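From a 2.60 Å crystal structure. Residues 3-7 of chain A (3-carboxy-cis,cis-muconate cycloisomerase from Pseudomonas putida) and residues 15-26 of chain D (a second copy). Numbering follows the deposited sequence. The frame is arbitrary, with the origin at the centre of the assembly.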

# COMPACT_ATOMS: atom_id res chain seq x y z
N ASN A 3 -13.65 -14.50 15.32
CA ASN A 3 -13.07 -13.16 15.63
C ASN A 3 -14.09 -12.03 15.68
O ASN A 3 -14.29 -11.33 14.68
CB ASN A 3 -11.99 -12.79 14.62
CG ASN A 3 -10.73 -13.57 14.83
OD1 ASN A 3 -10.72 -14.79 14.70
ND2 ASN A 3 -9.64 -12.87 15.17
N GLN A 4 -14.71 -11.84 16.84
CA GLN A 4 -15.69 -10.77 16.98
C GLN A 4 -15.44 -9.88 18.20
O GLN A 4 -16.22 -8.97 18.49
CB GLN A 4 -17.10 -11.37 17.02
CG GLN A 4 -17.43 -12.19 18.25
CD GLN A 4 -18.74 -12.95 18.10
OE1 GLN A 4 -19.33 -13.39 19.09
NE2 GLN A 4 -19.19 -13.11 16.85
N LEU A 5 -14.34 -10.12 18.90
CA LEU A 5 -14.01 -9.32 20.07
C LEU A 5 -14.01 -7.83 19.77
O LEU A 5 -14.70 -7.06 20.44
CB LEU A 5 -12.64 -9.69 20.63
CG LEU A 5 -12.57 -10.63 21.83
CD1 LEU A 5 -11.12 -10.69 22.31
CD2 LEU A 5 -13.45 -10.11 22.95
N PHE A 6 -13.24 -7.42 18.77
CA PHE A 6 -13.13 -6.01 18.44
C PHE A 6 -14.14 -5.54 17.44
O PHE A 6 -14.14 -4.37 17.06
CB PHE A 6 -11.75 -5.71 17.89
CG PHE A 6 -10.68 -5.86 18.90
CD1 PHE A 6 -9.72 -6.85 18.76
CD2 PHE A 6 -10.61 -5.00 19.99
CE1 PHE A 6 -8.70 -6.99 19.69
CE2 PHE A 6 -9.61 -5.13 20.93
CZ PHE A 6 -8.64 -6.13 20.79
N ASP A 7 -15.03 -6.44 17.03
CA ASP A 7 -16.01 -6.10 16.01
C ASP A 7 -17.07 -5.08 16.42
O ASP A 7 -17.53 -4.29 15.58
CB ASP A 7 -16.67 -7.37 15.49
CG ASP A 7 -17.13 -7.23 14.06
OD1 ASP A 7 -16.26 -6.97 13.20
OD2 ASP A 7 -18.35 -7.35 13.79
N MET D 15 -4.27 -22.50 11.92
CA MET D 15 -3.94 -21.09 12.09
C MET D 15 -5.16 -20.29 12.55
O MET D 15 -5.05 -19.40 13.39
CB MET D 15 -3.41 -20.52 10.77
CG MET D 15 -2.77 -19.15 10.90
SD MET D 15 -1.11 -19.22 11.61
CE MET D 15 -1.48 -18.89 13.23
N ARG D 16 -6.33 -20.59 12.01
CA ARG D 16 -7.54 -19.88 12.43
C ARG D 16 -7.79 -20.14 13.92
O ARG D 16 -8.30 -19.27 14.62
CB ARG D 16 -8.76 -20.35 11.65
CG ARG D 16 -10.05 -19.62 12.05
CD ARG D 16 -10.30 -18.39 11.19
NE ARG D 16 -9.65 -17.17 11.66
CZ ARG D 16 -9.36 -16.12 10.89
NH1 ARG D 16 -9.68 -16.15 9.60
NH2 ARG D 16 -8.79 -15.04 11.39
N GLU D 17 -7.45 -21.34 14.39
CA GLU D 17 -7.66 -21.68 15.79
C GLU D 17 -6.83 -20.75 16.68
O GLU D 17 -7.31 -20.24 17.71
CB GLU D 17 -7.28 -23.14 16.03
CG GLU D 17 -7.78 -23.68 17.36
CD GLU D 17 -9.27 -23.43 17.56
OE1 GLU D 17 -10.04 -23.74 16.63
OE2 GLU D 17 -9.67 -22.93 18.64
N ILE D 18 -5.59 -20.52 16.28
CA ILE D 18 -4.72 -19.63 17.03
C ILE D 18 -5.29 -18.22 17.02
O ILE D 18 -5.31 -17.54 18.05
CB ILE D 18 -3.31 -19.58 16.42
CG1 ILE D 18 -2.61 -20.93 16.59
CG2 ILE D 18 -2.50 -18.46 17.08
CD1 ILE D 18 -1.15 -20.92 16.15
N PHE D 19 -5.76 -17.76 15.87
CA PHE D 19 -6.29 -16.42 15.78
C PHE D 19 -7.80 -16.40 15.76
O PHE D 19 -8.44 -16.08 14.76
CB PHE D 19 -5.72 -15.69 14.56
CG PHE D 19 -4.26 -15.38 14.70
CD1 PHE D 19 -3.84 -14.38 15.57
CD2 PHE D 19 -3.30 -16.12 14.02
CE1 PHE D 19 -2.48 -14.13 15.77
CE2 PHE D 19 -1.94 -15.87 14.21
CZ PHE D 19 -1.53 -14.88 15.09
N SER D 20 -8.35 -16.77 16.91
CA SER D 20 -9.78 -16.82 17.13
C SER D 20 -9.96 -16.06 18.43
O SER D 20 -8.97 -15.73 19.10
CB SER D 20 -10.23 -18.26 17.32
OG SER D 20 -9.50 -18.87 18.38
N ASP D 21 -11.20 -15.79 18.80
CA ASP D 21 -11.42 -15.08 20.05
C ASP D 21 -10.83 -15.88 21.21
O ASP D 21 -10.18 -15.34 22.10
CB ASP D 21 -12.90 -14.86 20.27
CG ASP D 21 -13.48 -13.92 19.26
OD1 ASP D 21 -12.88 -12.83 19.08
OD2 ASP D 21 -14.52 -14.27 18.66
N ARG D 22 -11.07 -17.19 21.18
CA ARG D 22 -10.58 -18.07 22.21
C ARG D 22 -9.07 -17.95 22.34
O ARG D 22 -8.54 -17.83 23.45
CB ARG D 22 -10.96 -19.51 21.87
CG ARG D 22 -10.70 -20.53 22.97
CD ARG D 22 -9.86 -21.67 22.43
NE ARG D 22 -8.43 -21.33 22.44
CZ ARG D 22 -7.58 -21.65 21.47
NH1 ARG D 22 -8.00 -22.30 20.40
NH2 ARG D 22 -6.30 -21.33 21.58
N GLY D 23 -8.37 -17.97 21.21
CA GLY D 23 -6.92 -17.87 21.23
C GLY D 23 -6.42 -16.54 21.76
O GLY D 23 -5.43 -16.47 22.49
N ARG D 24 -7.12 -15.48 21.39
CA ARG D 24 -6.76 -14.15 21.83
C ARG D 24 -6.92 -14.05 23.35
O ARG D 24 -5.99 -13.64 24.06
CB ARG D 24 -7.66 -13.13 21.12
CG ARG D 24 -7.38 -11.70 21.46
CD ARG D 24 -7.97 -10.81 20.39
NE ARG D 24 -6.95 -10.32 19.46
CZ ARG D 24 -7.22 -9.86 18.25
NH1 ARG D 24 -8.47 -9.82 17.81
NH2 ARG D 24 -6.24 -9.40 17.48
N LEU D 25 -8.09 -14.45 23.84
CA LEU D 25 -8.40 -14.44 25.26
C LEU D 25 -7.38 -15.28 26.02
O LEU D 25 -6.77 -14.82 26.98
CB LEU D 25 -9.81 -15.01 25.49
CG LEU D 25 -10.97 -14.04 25.72
CD1 LEU D 25 -10.65 -12.62 25.24
CD2 LEU D 25 -12.19 -14.58 25.02
N GLN D 26 -7.17 -16.52 25.58
CA GLN D 26 -6.24 -17.39 26.28
C GLN D 26 -4.86 -16.79 26.43
O GLN D 26 -4.23 -16.95 27.48
CB GLN D 26 -6.12 -18.74 25.58
CG GLN D 26 -5.57 -19.82 26.50
CD GLN D 26 -6.39 -19.96 27.78
OE1 GLN D 26 -7.60 -20.25 27.73
NE2 GLN D 26 -5.74 -19.76 28.92

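This contact between two copies of the cycloisomerase is a worked example of a carboxylate at the start of a helix gathering the free backbone amides of an irregular segment, with a small apolar contact beside it. Amides in a stretch without regular structure lack the partners that a helix or strand would supply, and an aspartate side chain can serve several of them at once. Here Asp D21, the first residue of the second helix of its stretch, does so. Its CA-to-CB bond points sideways, but with chi1 in the m well (-67°) the carboxylate comes nearer to chain A. Gln A4 N donates to both oxygens, at 3.0 Å from Asp D21 OD2 and 3.1 Å from Asp D21 OD1, while Leu A5 N donates to Asp D21 OD1, also at 3.1 Å. Asn A3 N adds a weak bond to Asp D21 OD2 at 3.5 Å. These are main-chain donors; the CA-to-CB bond of Gln A4 points away from chain D, and the residue is exposed.

The helix start is itself held in place. Ser D20, at the N-cap, accepts through OG from Gly D23 N (3.2 Å), and the same Ser D20 OG donates to Glu D17 O (2.7 Å), tying the turn to the preceding helix. Gly D23 suits its tight position, since a CB there would clash with Ile D18 O.

One turn along the helix the contact becomes apolar. Leu A5, buried and directed toward chain D, brings CD1 within 3.5 Å of Leu D25 CD1 and 3.7 Å of Arg D24 CD, so the aliphatic part of the arginine side chain packs against the leucine. Its guanidinium presents one face to Phe A6 CD1, and Arg D24 NH1 lies 3.4 Å from that atom, near the plane of the ring at its edge. Together the two stretches bury 453 Å².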